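Local coordinates for PA0821 (Pseudomonas aeruginosa, PDB 7DRG), which is probably the immunity protein (antitoxin) of a type VI secretion system, expected to neutralise a partner effector with a VRR-NUC nuclease domain, at residues 42-47 / 171-176; 161-166 / 231-236; 175-180 / 225-230. One frame throughout, in Å; residues are numbered along the deposited sequence.

Contact 1 (42-47 / 171-176); sequences GTLYFK and RRLEPE
Tyr45 and Glu176 meet through their backbones where a helix ends and hands the chain to a strand: Glu176 N donates to Tyr45 O over 2.7 Å. Pro175 shares that oxygen, its CB lying 3.2 Å from Tyr45 O, and the turn is prepared by Glu174, which leaves the helix with positive phi. The rest of the buried part is apolar. Phe46 puts CG between the backbone N and the carbonyl carbon (chi1 67°), a crowded position, and Leu173 CD1 lies over one face of its ring, while Phe46 CB packs on Pro175 CB. Leu44 reaches the proline with one branch, CD2 standing 4.1 Å from Pro175 CG.

At the partly exposed margin the extended Lys47 chain runs across the bent Glu176 side chain at about a right angle. Lys47 CE touches Glu176 CD at 3.7 Å, but NZ forms its salt bridge with Asp142. Glu176 OE2 instead accepts from water 1, which also donates to Glu174 O and accepts from Lys47 N. Water 2 donates twice and so joins the last helical carbonyl, Leu173 O, to Lys47 O. Strand 144-151 pairs with strand 34-46 and offers Leu146 to Phe46 and Leu173, and Val54 and Leu58 of helix 52-69 touch Phe46.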
ATOM      1  N   GLY B  42       0.434  14.558  18.472  1.00 15.25           N
ATOM      2  CA  GLY B  42       1.425  14.337  19.514  1.00 16.17           C
ATOM      3  C   GLY B  42       0.902  13.335  20.523  1.00 13.35           C
ATOM      4  O   GLY B  42      -0.289  13.331  20.843  1.00 15.02           O
ATOM      5  N   THR B  43       1.801  12.485  21.012  1.00 14.08           N
ATOM      6  CA  THR B  43       1.481  11.411  21.946  1.00 15.96           C
ATOM      7  C   THR B  43       2.450  11.477  23.117  1.00 16.56           C
ATOM      8  O   THR B  43       3.669  11.466  22.913  1.00 16.02           O
ATOM      9  CB  THR B  43       1.599  10.054  21.253  1.00 17.65           C
ATOM     10  OG1 THR B  43       0.718  10.010  20.124  1.00 18.16           O
ATOM     11  CG2 THR B  43       1.275   8.928  22.209  1.00 21.90           C
ATOM     12  N   LEU B  44       1.913  11.558  24.336  1.00 16.12           N
ATOM     13  CA  LEU B  44       2.722  11.662  25.547  1.00 15.55           C
ATOM     14  C   LEU B  44       2.293  10.568  26.513  1.00 15.38           C
ATOM     15  O   LEU B  44       1.111  10.475  26.855  1.00 18.88           O
ATOM     16  CB  LEU B  44       2.567  13.041  26.199  1.00 16.90           C
ATOM     17  CG  LEU B  44       3.018  14.251  25.381  1.00 20.14           C
ATOM     18  CD1 LEU B  44       2.692  15.536  26.122  1.00 23.78           C
ATOM     19  CD2 LEU B  44       4.500  14.167  25.099  1.00 21.72           C
ATOM     20  N   TYR B  45       3.243   9.735  26.931  1.00 14.80           N
ATOM     21  CA  TYR B  45       3.006   8.709  27.939  1.00 16.24           C
ATOM     22  C   TYR B  45       3.512   9.234  29.279  1.00 18.69           C
ATOM     23  O   TYR B  45       4.693   9.572  29.397  1.00 18.01           O
ATOM     24  CB  TYR B  45       3.725   7.408  27.578  1.00 18.47           C
ATOM     25  CG  TYR B  45       3.376   6.780  26.236  1.00 15.83           C
ATOM     26  CD1 TYR B  45       3.952   7.242  25.056  1.00 17.15           C
ATOM     27  CD2 TYR B  45       2.518   5.681  26.165  1.00 16.19           C
ATOM     28  CE1 TYR B  45       3.665   6.641  23.829  1.00 18.06           C
ATOM     29  CE2 TYR B  45       2.224   5.081  24.952  1.00 17.26           C
ATOM     30  CZ  TYR B  45       2.800   5.566  23.793  1.00 18.11           C
ATOM     31  OH  TYR B  45       2.506   4.954  22.590  1.00 19.36           O
ATOM     32  N   PHE B  46       2.639   9.281  30.291  1.00 16.64           N
ATOM     33  CA  PHE B  46       2.989   9.946  31.544  1.00 17.44           C
ATOM     34  C   PHE B  46       2.375   9.192  32.713  1.00 15.92           C
ATOM     35  O   PHE B  46       1.478   8.366  32.541  1.00 18.17           O
ATOM     36  CB  PHE B  46       2.526  11.412  31.556  1.00 19.68           C
ATOM     37  CG  PHE B  46       1.029  11.572  31.560  1.00 18.62           C
ATOM     38  CD1 PHE B  46       0.303  11.467  30.383  1.00 19.94           C
ATOM     39  CD2 PHE B  46       0.343  11.831  32.738  1.00 18.76           C
ATOM     40  CE1 PHE B  46      -1.077  11.600  30.384  1.00 19.12           C
ATOM     41  CE2 PHE B  46      -1.037  11.973  32.741  1.00 21.67           C
ATOM     42  CZ  PHE B  46      -1.748  11.859  31.558  1.00 20.97           C
ATOM     43  N   LYS B  47       2.836   9.510  33.924  1.00 17.94           N
ATOM     44  CA  LYS B  47       2.353   8.816  35.113  1.00 18.17           C
ATOM     45  C   LYS B  47       1.640   9.775  36.060  1.00 19.77           C
ATOM     46  O   LYS B  47       1.618  10.994  35.863  1.00 19.10           O
ATOM     47  CB  LYS B  47       3.503   8.095  35.830  1.00 24.27           C
ATOM     48  CG  LYS B  47       4.121   6.997  34.969  1.00 23.71           C
ATOM     49  CD  LYS B  47       5.087   6.118  35.744  1.00 24.78           C
ATOM     50  CE  LYS B  47       5.715   5.076  34.839  1.00 30.41           C
ATOM     51  NZ  LYS B  47       6.595   4.147  35.608  1.00 36.41           N
ATOM     52  N   ARG B 171       6.332  19.910  29.632  1.00 19.67           N
ATOM     53  CA  ARG B 171       6.803  20.608  30.820  1.00 20.54           C
ATOM     54  C   ARG B 171       5.906  20.336  32.025  1.00 23.60           C
ATOM     55  O   ARG B 171       6.402  20.156  33.144  1.00 25.68           O
ATOM     56  CB  ARG B 171       6.879  22.101  30.508  1.00 28.63           C
ATOM     57  CG  ARG B 171       7.599  22.949  31.514  1.00 33.71           C
ATOM     58  CD  ARG B 171       8.353  24.050  30.782  1.00 23.65           C
ATOM     59  NE  ARG B 171       7.562  24.656  29.708  1.00 22.34           N
ATOM     60  CZ  ARG B 171       8.091  25.261  28.650  1.00 23.74           C
ATOM     61  NH1 ARG B 171       9.413  25.328  28.519  1.00 26.29           N
ATOM     62  NH2 ARG B 171       7.309  25.792  27.716  1.00 25.28           N
ATOM     63  N   ARG B 172       4.596  20.267  31.814  1.00 18.99           N
ATOM     64  CA  ARG B 172       3.677  20.056  32.959  1.00 22.19           C
ATOM     65  C   ARG B 172       3.503  18.585  33.329  1.00 25.64           C
ATOM     66  O   ARG B 172       3.233  18.341  34.474  1.00 24.27           O
ATOM     67  CB  ARG B 172       2.214  20.400  32.675  1.00 26.97           C
ATOM     68  CG  ARG B 172       1.942  21.570  31.772  1.00 33.51           C
ATOM     69  CD  ARG B 172       0.576  22.144  32.019  1.00 23.83           C
ATOM     70  NE  ARG B 172       0.636  23.520  31.614  1.00 23.00           N
ATOM     71  CZ  ARG B 172       0.408  23.935  30.391  1.00 26.07           C
ATOM     72  NH1 ARG B 172       0.067  23.072  29.463  1.00 19.54           N
ATOM     73  NH2 ARG B 172       0.512  25.205  30.090  1.00 23.99           N
ATOM     74  N   LEU B 173       3.600  17.667  32.370  1.00 19.34           N
ATOM     75  CA  LEU B 173       3.269  16.282  32.659  1.00 16.60           C
ATOM     76  C   LEU B 173       4.489  15.430  32.961  1.00 19.39           C
ATOM     77  O   LEU B 173       4.324  14.296  33.435  1.00 22.87           O
ATOM     78  CB  LEU B 173       2.497  15.667  31.481  1.00 17.75           C
ATOM     79  CG  LEU B 173       1.171  16.362  31.150  1.00 18.92           C
ATOM     80  CD1 LEU B 173       0.545  15.757  29.900  1.00 19.71           C
ATOM     81  CD2 LEU B 173       0.205  16.265  32.328  1.00 20.49           C
ATOM     82  N   GLU B 174       5.696  15.944  32.703  1.00 19.96           N
ATOM     83  CA  GLU B 174       6.959  15.224  32.850  1.00 22.31           C
ATOM     84  C   GLU B 174       6.832  13.782  32.335  1.00 21.89           C
ATOM     85  O   GLU B 174       6.968  12.828  33.104  1.00 21.91           O
ATOM     86  CB  GLU B 174       7.448  15.254  34.294  1.00 28.32           C
ATOM     87  CG  GLU B 174       7.595  16.690  34.813  1.00 36.31           C
ATOM     88  CD  GLU B 174       8.652  16.839  35.893  1.00 52.84           C
ATOM     89  OE1 GLU B 174       8.564  16.125  36.914  1.00 58.05           O
ATOM     90  OE2 GLU B 174       9.568  17.680  35.714  1.00 49.23           O
ATOM     91  N   PRO B 175       6.578  13.608  31.039  1.00 20.02           N
ATOM     92  CA  PRO B 175       6.256  12.279  30.508  1.00 19.34           C
ATOM     93  C   PRO B 175       7.457  11.350  30.514  1.00 20.40           C
ATOM     94  O   PRO B 175       8.614  11.773  30.590  1.00 23.14           O
ATOM     95  CB  PRO B 175       5.805  12.570  29.068  1.00 19.10           C
ATOM     96  CG  PRO B 175       5.567  14.061  29.016  1.00 19.77           C
ATOM     97  CD  PRO B 175       6.530  14.644  29.994  1.00 19.24           C
ATOM     98  N   GLU B 176       7.158  10.054  30.403  1.00 19.71           N
ATOM     99  CA  GLU B 176       8.216   9.060  30.284  1.00 19.89           C
ATOM    100  C   GLU B 176       8.805   9.045  28.879  1.00 22.30           C
ATOM    101  O   GLU B 176      10.013   8.852  28.706  1.00 21.61           O
ATOM    102  CB  GLU B 176       7.667   7.674  30.632  1.00 22.03           C
ATOM    103  CG  GLU B 176       6.846   7.635  31.916  1.00 24.03           C
ATOM    104  CD  GLU B 176       7.695   7.758  33.158  1.00 30.08           C
ATOM    105  OE1 GLU B 176       8.635   6.948  33.302  1.00 33.14           O
ATOM    106  OE2 GLU B 176       7.420   8.667  33.985  1.00 31.37           O
TER
HETATM  107  O   HOH W   1       5.495  10.570  33.810  1.00 26.55           O
HETATM  108  O   HOH W   2       3.281  13.169  35.710  1.00 29.85           O

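Contact 2 (161-166 / 231-236); sequences DFLQLF and SWLTLL
Leu233 CD1 is gripped by three residues of one helix, Phe162, Leu163 and Phe166, and the strand that presents it carries a classic beta bulge: Trp232 and Leu233 both face Ala180 of the adjoining strand. Here a helix packs on a beta-sheet, with helix 161-166 and strand 233-236 only 7° from parallel and their axes 11.1 Å apart. The interface between them is wholly apolar.

Leu233 is the central side chain. Its CD1 approaches Phe166 CD2 at 3.6 Å, and its CB lies over a face of the same ring. Phe162 receives that methyl differently, at the ring edge and near the ring plane. Both phenylalanines hold CG anti to the backbone N, and their side chains run antiparallel to that of Leu233, alongside it. Leu163 crosses Leu233 at about a right angle, its CD1 3.9 Å from Leu233 CD2.

Trp232, the other bulge residue, also reaches the helix. Its indole meets Phe162 CD1 at the indole edge and has Leu233 CD2 above one face, toward the rim, while NE1 bonds to Gly273 O. Farther along the strand, Leu235 CB stands 4.4 Å from Phe166 CE2, and Leu44 of strand 34-46 touches both residues. Ser231 N, before the strand, makes a nearly straight bond, 164° at the hydrogen, to Thr234 OG1 within it over 3.2 Å.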
ATOM      1  N   ASP B 161       2.569  26.797  16.631  1.00 20.33           N
ATOM      2  CA  ASP B 161       1.524  26.604  17.639  1.00 19.83           C
ATOM      3  C   ASP B 161       1.529  25.187  18.209  1.00 19.47           C
ATOM      4  O   ASP B 161       1.541  25.005  19.432  1.00 19.53           O
ATOM      5  CB  ASP B 161       0.151  26.933  17.054  1.00 23.28           C
ATOM      6  CG  ASP B 161      -0.111  28.423  16.967  1.00 31.76           C
ATOM      7  OD1 ASP B 161       0.834  29.219  17.181  1.00 28.16           O
ATOM      8  OD2 ASP B 161      -1.272  28.797  16.697  1.00 30.73           O
ATOM      9  N   PHE B 162       1.477  24.169  17.343  1.00 18.20           N
ATOM     10  CA  PHE B 162       1.507  22.796  17.840  1.00 20.53           C
ATOM     11  C   PHE B 162       2.798  22.526  18.599  1.00 18.23           C
ATOM     12  O   PHE B 162       2.786  21.915  19.675  1.00 18.03           O
ATOM     13  CB  PHE B 162       1.340  21.809  16.681  1.00 18.83           C
ATOM     14  CG  PHE B 162       1.488  20.373  17.085  1.00 15.83           C
ATOM     15  CD1 PHE B 162       2.742  19.793  17.187  1.00 17.26           C
ATOM     16  CD2 PHE B 162       0.373  19.602  17.382  1.00 17.62           C
ATOM     17  CE1 PHE B 162       2.892  18.486  17.579  1.00 18.79           C
ATOM     18  CE2 PHE B 162       0.516  18.278  17.766  1.00 17.99           C
ATOM     19  CZ  PHE B 162       1.772  17.722  17.870  1.00 16.53           C
ATOM     20  N   LEU B 163       3.928  22.974  18.047  1.00 18.09           N
ATOM     21  CA  LEU B 163       5.204  22.785  18.716  1.00 16.36           C
ATOM     22  C   LEU B 163       5.186  23.381  20.122  1.00 17.95           C
ATOM     23  O   LEU B 163       5.630  22.739  21.080  1.00 18.49           O
ATOM     24  CB  LEU B 163       6.304  23.415  17.858  1.00 17.83           C
ATOM     25  CG  LEU B 163       7.710  23.497  18.432  1.00 21.22           C
ATOM     26  CD1 LEU B 163       8.225  22.116  18.764  1.00 23.24           C
ATOM     27  CD2 LEU B 163       8.618  24.201  17.419  1.00 22.03           C
ATOM     28  N   GLN B 164       4.649  24.598  20.268  1.00 16.87           N
ATOM     29  CA  GLN B 164       4.545  25.214  21.586  1.00 18.50           C
ATOM     30  C   GLN B 164       3.683  24.378  22.528  1.00 19.94           C
ATOM     31  O   GLN B 164       4.013  24.224  23.710  1.00 17.84           O
ATOM     32  CB  GLN B 164       3.974  26.627  21.457  1.00 20.23           C
ATOM     33  CG  GLN B 164       4.008  27.414  22.754  1.00 22.62           C
ATOM     34  CD  GLN B 164       5.417  27.825  23.140  1.00 25.02           C
ATOM     35  OE1 GLN B 164       6.062  28.611  22.436  1.00 26.72           O
ATOM     36  NE2 GLN B 164       5.912  27.284  24.248  1.00 29.91           N
ATOM     37  N   LEU B 165       2.577  23.829  22.025  1.00 18.17           N
ATOM     38  CA  LEU B 165       1.739  22.968  22.858  1.00 18.11           C
ATOM     39  C   LEU B 165       2.512  21.742  23.322  1.00 17.37           C
ATOM     40  O   LEU B 165       2.450  21.364  24.497  1.00 17.05           O
ATOM     41  CB  LEU B 165       0.479  22.535  22.098  1.00 17.47           C
ATOM     42  CG  LEU B 165      -0.549  23.587  21.702  1.00 21.54           C
ATOM     43  CD1 LEU B 165      -1.680  22.916  20.924  1.00 23.52           C
ATOM     44  CD2 LEU B 165      -1.087  24.325  22.926  1.00 24.92           C
ATOM     45  N   PHE B 166       3.233  21.090  22.400  1.00 14.99           N
ATOM     46  CA  PHE B 166       3.934  19.860  22.755  1.00 14.95           C
ATOM     47  C   PHE B 166       4.959  20.111  23.855  1.00 18.23           C
ATOM     48  O   PHE B 166       5.053  19.336  24.816  1.00 17.24           O
ATOM     49  CB  PHE B 166       4.592  19.251  21.509  1.00 17.30           C
ATOM     50  CG  PHE B 166       5.051  17.837  21.701  1.00 15.53           C
ATOM     51  CD1 PHE B 166       4.159  16.787  21.558  1.00 15.67           C
ATOM     52  CD2 PHE B 166       6.369  17.553  22.021  1.00 19.09           C
ATOM     53  CE1 PHE B 166       4.581  15.481  21.741  1.00 15.31           C
ATOM     54  CE2 PHE B 166       6.791  16.253  22.201  1.00 19.80           C
ATOM     55  CZ  PHE B 166       5.892  15.214  22.056  1.00 17.98           C
ATOM     56  N   SER B 231      10.030  10.644  15.636  1.00 18.22           N
ATOM     57  CA  SER B 231       9.246  11.322  14.611  1.00 18.47           C
ATOM     58  C   SER B 231       9.751  12.754  14.540  1.00 18.92           C
ATOM     59  O   SER B 231      10.895  13.029  14.913  1.00 19.62           O
ATOM     60  CB  SER B 231       7.739  11.225  14.906  1.00 20.05           C
ATOM     61  OG  SER B 231       7.002  11.570  13.740  1.00 19.02           O
ATOM     62  N   TRP B 232       8.911  13.669  14.048  1.00 16.98           N
ATOM     63  CA  TRP B 232       9.321  15.071  13.976  1.00 17.68           C
ATOM     64  C   TRP B 232       9.737  15.588  15.348  1.00 16.26           C
ATOM     65  O   TRP B 232      10.772  16.251  15.491  1.00 18.10           O
ATOM     66  CB  TRP B 232       8.192  15.929  13.396  1.00 18.55           C
ATOM     67  CG  TRP B 232       8.576  17.375  13.257  1.00 17.77           C
ATOM     68  CD1 TRP B 232       9.721  17.871  12.691  1.00 18.61           C
ATOM     69  CD2 TRP B 232       7.820  18.515  13.690  1.00 16.86           C
ATOM     70  NE1 TRP B 232       9.723  19.244  12.751  1.00 19.53           N
ATOM     71  CE2 TRP B 232       8.568  19.667  13.356  1.00 17.79           C
ATOM     72  CE3 TRP B 232       6.581  18.674  14.315  1.00 19.92           C
ATOM     73  CZ2 TRP B 232       8.113  20.959  13.625  1.00 20.18           C
ATOM     74  CZ3 TRP B 232       6.134  19.956  14.591  1.00 20.05           C
ATOM     75  CH2 TRP B 232       6.893  21.079  14.255  1.00 19.99           C
ATOM     76  N   LEU B 233       8.943  15.289  16.371  1.00 16.90           N
ATOM     77  CA  LEU B 233       9.323  15.556  17.747  1.00 17.81           C
ATOM     78  C   LEU B 233       9.469  14.219  18.459  1.00 17.08           C
ATOM     79  O   LEU B 233       8.662  13.309  18.248  1.00 17.22           O
ATOM     80  CB  LEU B 233       8.289  16.430  18.454  1.00 17.16           C
ATOM     81  CG  LEU B 233       7.828  17.686  17.711  1.00 18.19           C
ATOM     82  CD1 LEU B 233       6.870  18.495  18.577  1.00 16.72           C
ATOM     83  CD2 LEU B 233       9.027  18.545  17.298  1.00 19.42           C
ATOM     84  N   THR B 234      10.518  14.092  19.264  1.00 17.28           N
ATOM     85  CA  THR B 234      10.782  12.891  20.042  1.00 16.74           C
ATOM     86  C   THR B 234      11.077  13.307  21.471  1.00 18.06           C
ATOM     87  O   THR B 234      11.936  14.160  21.693  1.00 20.23           O
ATOM     88  CB  THR B 234      11.960  12.110  19.457  1.00 18.34           C
ATOM     89  OG1 THR B 234      11.720  11.886  18.061  1.00 18.85           O
ATOM     90  CG2 THR B 234      12.094  10.757  20.150  1.00 22.21           C
ATOM     91  N   LEU B 235      10.367  12.716  22.435  1.00 16.42           N
ATOM     92  CA  LEU B 235      10.518  13.070  23.844  1.00 18.22           C
ATOM     93  C   LEU B 235      11.196  11.927  24.593  1.00 19.39           C
ATOM     94  O   LEU B 235      10.728  10.785  24.545  1.00 22.06           O
ATOM     95  CB  LEU B 235       9.162  13.399  24.484  1.00 17.73           C
ATOM     96  CG  LEU B 235       9.215  13.897  25.939  1.00 19.61           C
ATOM     97  CD1 LEU B 235       8.053  14.805  26.202  1.00 21.21           C
ATOM     98  CD2 LEU B 235       9.171  12.738  26.928  1.00 20.14           C
ATOM     99  N   LEU B 236      12.272  12.247  25.310  1.00 21.31           N
ATOM    100  CA  LEU B 236      12.960  11.305  26.180  1.00 18.13           C
ATOM    101  C   LEU B 236      12.977  11.868  27.591  1.00 23.05           C
ATOM    102  O   LEU B 236      13.395  13.011  27.786  1.00 24.38           O
ATOM    103  CB  LEU B 236      14.404  11.075  25.731  1.00 22.78           C
ATOM    104  CG  LEU B 236      14.673  10.746  24.263  1.00 21.72           C
ATOM    105  CD1 LEU B 236      16.169  10.613  24.049  1.00 25.22           C
ATOM    106  CD2 LEU B 236      13.958   9.470  23.840  1.00 25.11           C
TER

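Contact 3 (175-180 / 225-230); sequences PEQGYA and TRIKTV
A loop without regular structure, 225-230, lies against one side of strand 177-180 and runs almost parallel to it, the touching parts diverging by 5°. Tyr179 and Thr229 meet in a CH-pi interaction: Thr229 CG2 sits 3.9 Å from the ring centroid and 15° from the ring normal. With OG1 of Thr229 anti to its own N (chi1 -175°), the methyl is left to face the ring while the hydroxyl donates to Val230 O. That hydroxyl is also bonded to Arg330.

Lys228, extended beyond CG, crosses the tyrosine obliquely, bringing its CD to 3.4 Å from Tyr179 OH. Its NZ ends in a salt bridge with Asp209 and a bond to Val210 O, while Tyr179 OH bonds to Tyr45 OH of strand 34-46.

The loop leads into strand 233-237, which pairs antiparallel with strand 177-180, so the chain passes beside this strand before pairing with it. Two waters bridge loop and strand. Water 4 donates to Gly178 O and to Thr229 O, while water 3 accepts from Lys228 N and donates to Gln177 OE1 at 2.6 Å. The amide oxygen of Gln177 also comes 3.3 Å from Arg226 O, a meeting of two acceptors that is not a bond. Each has a donor of its own: OE1 has water 3, and Arg226 O accepts from Arg240 NE. On the other arm of the amide, Gln177 NE2 is bonded to Tyr302 OH.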
ATOM      1  N   PRO B 175       6.578  13.608  31.039  1.00 20.02           N
ATOM      2  CA  PRO B 175       6.256  12.279  30.508  1.00 19.34           C
ATOM      3  C   PRO B 175       7.457  11.350  30.514  1.00 20.40           C
ATOM      4  O   PRO B 175       8.614  11.773  30.590  1.00 23.14           O
ATOM      5  CB  PRO B 175       5.805  12.570  29.068  1.00 19.10           C
ATOM      6  CG  PRO B 175       5.567  14.061  29.016  1.00 19.77           C
ATOM      7  CD  PRO B 175       6.530  14.644  29.994  1.00 19.24           C
ATOM      8  N   GLU B 176       7.158  10.054  30.403  1.00 19.71           N
ATOM      9  CA  GLU B 176       8.216   9.060  30.284  1.00 19.89           C
ATOM     10  C   GLU B 176       8.805   9.045  28.879  1.00 22.30           C
ATOM     11  O   GLU B 176      10.013   8.852  28.706  1.00 21.61           O
ATOM     12  CB  GLU B 176       7.667   7.674  30.632  1.00 22.03           C
ATOM     13  CG  GLU B 176       6.846   7.635  31.916  1.00 24.03           C
ATOM     14  CD  GLU B 176       7.695   7.758  33.158  1.00 30.08           C
ATOM     15  OE1 GLU B 176       8.635   6.948  33.302  1.00 33.14           O
ATOM     16  OE2 GLU B 176       7.420   8.667  33.985  1.00 31.37           O
ATOM     17  N   GLN B 177       7.959   9.232  27.871  1.00 18.77           N
ATOM     18  CA  GLN B 177       8.352   9.126  26.476  1.00 17.58           C
ATOM     19  C   GLN B 177       7.231   9.707  25.636  1.00 19.20           C
ATOM     20  O   GLN B 177       6.112   9.910  26.116  1.00 16.48           O
ATOM     21  CB  GLN B 177       8.624   7.675  26.068  1.00 17.67           C
ATOM     22  CG  GLN B 177       7.428   6.762  26.297  1.00 19.09           C
ATOM     23  CD  GLN B 177       7.696   5.334  25.879  1.00 22.20           C
ATOM     24  OE1 GLN B 177       8.017   5.067  24.718  1.00 22.15           O
ATOM     25  NE2 GLN B 177       7.559   4.398  26.821  1.00 22.52           N
ATOM     26  N   GLY B 178       7.540   9.974  24.376  1.00 17.33           N
ATOM     27  CA  GLY B 178       6.541  10.579  23.518  1.00 18.00           C
ATOM     28  C   GLY B 178       7.114  10.900  22.157  1.00 15.48           C
ATOM     29  O   GLY B 178       8.316  10.756  21.909  1.00 16.94           O
ATOM     30  N   TYR B 179       6.225  11.347  21.275  1.00 15.38           N
ATOM     31  CA  TYR B 179       6.593  11.671  19.899  1.00 16.56           C
ATOM     32  C   TYR B 179       5.470  12.489  19.283  1.00 15.73           C
ATOM     33  O   TYR B 179       4.331  12.471  19.758  1.00 15.98           O
ATOM     34  CB  TYR B 179       6.860  10.411  19.052  1.00 15.95           C
ATOM     35  CG  TYR B 179       5.877   9.299  19.328  1.00 14.96           C
ATOM     36  CD1 TYR B 179       4.630   9.272  18.708  1.00 17.68           C
ATOM     37  CD2 TYR B 179       6.187   8.290  20.234  1.00 14.54           C
ATOM     38  CE1 TYR B 179       3.716   8.260  18.993  1.00 16.50           C
ATOM     39  CE2 TYR B 179       5.282   7.278  20.523  1.00 17.05           C
ATOM     40  CZ  TYR B 179       4.057   7.265  19.900  1.00 17.86           C
ATOM     41  OH  TYR B 179       3.177   6.257  20.206  1.00 18.23           O
ATOM     42  N   ALA B 180       5.799  13.181  18.195  1.00 15.02           N
ATOM     43  CA  ALA B 180       4.797  13.928  17.448  1.00 13.85           C
ATOM     44  C   ALA B 180       5.194  13.971  15.983  1.00 16.39           C
ATOM     45  O   ALA B 180       6.379  13.973  15.648  1.00 17.66           O
ATOM     46  CB  ALA B 180       4.636  15.359  17.964  1.00 14.25           C
ATOM     47  N   THR B 225      12.663   0.191  29.559  1.00 29.64           N
ATOM     48  CA  THR B 225      12.916   1.633  29.518  1.00 29.27           C
ATOM     49  C   THR B 225      13.403   1.992  28.117  1.00 30.16           C
ATOM     50  O   THR B 225      14.591   2.215  27.863  1.00 31.40           O
ATOM     51  CB  THR B 225      13.918   2.030  30.591  1.00 33.54           C
ATOM     52  OG1 THR B 225      13.461   1.542  31.858  1.00 34.48           O
ATOM     53  CG2 THR B 225      14.061   3.541  30.660  1.00 28.73           C
ATOM     54  N   ARG B 226      12.453   2.028  27.181  1.00 24.36           N
ATOM     55  CA  ARG B 226      12.755   2.139  25.759  1.00 24.46           C
ATOM     56  C   ARG B 226      11.708   3.029  25.103  1.00 23.26           C
ATOM     57  O   ARG B 226      10.779   3.506  25.759  1.00 22.66           O
ATOM     58  CB  ARG B 226      12.816   0.751  25.114  1.00 24.68           C
ATOM     59  CG  ARG B 226      13.951  -0.092  25.673  1.00 31.27           C
ATOM     60  CD  ARG B 226      14.261  -1.307  24.844  1.00 43.32           C
ATOM     61  NE  ARG B 226      15.566  -1.839  25.227  1.00 45.78           N
ATOM     62  CZ  ARG B 226      16.366  -2.508  24.408  1.00 49.36           C
ATOM     63  NH1 ARG B 226      15.991  -2.731  23.155  1.00 50.58           N
ATOM     64  NH2 ARG B 226      17.539  -2.948  24.841  1.00 54.24           N
ATOM     65  N   ILE B 227      11.862   3.271  23.795  1.00 21.39           N
ATOM     66  CA  ILE B 227      10.919   4.096  23.047  1.00 21.28           C
ATOM     67  C   ILE B 227      10.381   3.333  21.844  1.00 22.29           C
ATOM     68  O   ILE B 227      11.027   2.430  21.301  1.00 23.65           O
ATOM     69  CB  ILE B 227      11.536   5.432  22.573  1.00 19.91           C
ATOM     70  CG1 ILE B 227      12.723   5.186  21.636  1.00 24.02           C
ATOM     71  CG2 ILE B 227      11.927   6.300  23.763  1.00 20.54           C
ATOM     72  CD1 ILE B 227      13.258   6.452  21.007  1.00 24.95           C
ATOM     73  N   LYS B 228       9.179   3.726  21.421  1.00 16.88           N
ATOM     74  CA  LYS B 228       8.543   3.106  20.267  1.00 17.83           C
ATOM     75  C   LYS B 228       9.140   3.607  18.962  1.00 20.12           C
ATOM     76  O   LYS B 228       9.443   2.815  18.060  1.00 19.30           O
ATOM     77  CB  LYS B 228       7.041   3.392  20.301  1.00 20.41           C
ATOM     78  CG  LYS B 228       6.267   2.862  19.101  1.00 22.74           C
ATOM     79  CD  LYS B 228       4.924   3.571  19.040  1.00 24.65           C
ATOM     80  CE  LYS B 228       4.162   3.256  17.770  1.00 29.13           C
ATOM     81  NZ  LYS B 228       2.916   4.076  17.694  1.00 27.50           N
ATOM     82  N   THR B 229       9.299   4.919  18.832  1.00 20.50           N
ATOM     83  CA  THR B 229       9.657   5.490  17.545  1.00 20.21           C
ATOM     84  C   THR B 229      10.166   6.906  17.743  1.00 20.51           C
ATOM     85  O   THR B 229       9.861   7.568  18.741  1.00 19.98           O
ATOM     86  CB  THR B 229       8.461   5.506  16.582  1.00 22.07           C
ATOM     87  OG1 THR B 229       8.886   5.974  15.297  1.00 19.48           O
ATOM     88  CG2 THR B 229       7.370   6.440  17.106  1.00 23.83           C
ATOM     89  N   VAL B 230      10.949   7.352  16.772  1.00 20.14           N
ATOM     90  CA  VAL B 230      11.224   8.769  16.602  1.00 19.00           C
ATOM     91  C   VAL B 230      10.216   9.331  15.606  1.00 20.63           C
ATOM     92  O   VAL B 230       9.596   8.599  14.830  1.00 19.44           O
ATOM     93  CB  VAL B 230      12.676   9.014  16.136  1.00 21.26           C
ATOM     94  CG1 VAL B 230      13.652   8.217  16.990  1.00 22.52           C
ATOM     95  CG2 VAL B 230      12.835   8.648  14.657  1.00 19.86           C
TER
HETATM   96  O   HOH W   3       7.994   6.156  22.323  1.00 21.33           O
HETATM   97  O   HOH W   4       9.631   8.267  21.506  1.00 21.37           O
HETATM   98  O   HOH W   5       1.074   6.038  18.791  1.00 26.19           O

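In the fold
All three contacts are largely buried and gather round strand 177-180, which pairs with strand 34-46 of contact 1 and strand 233-237 of contact 2. Contacts 1 and 2 use opposite ends of helix 161-173, and their apolar layers merge where Leu44 CD2 meets Phe166 CZ at 3.5 Å. Contact 2 is the dry one. Contact 1 grades from a greasy interior to a watered, charged margin, and contact 3, though buried, is joined mainly through water and a CH-pi contact. Contacts 1 and 3 share Pro175 and Glu176 and are joined again by the probable backbone bond from Thr43 N to Tyr179 O.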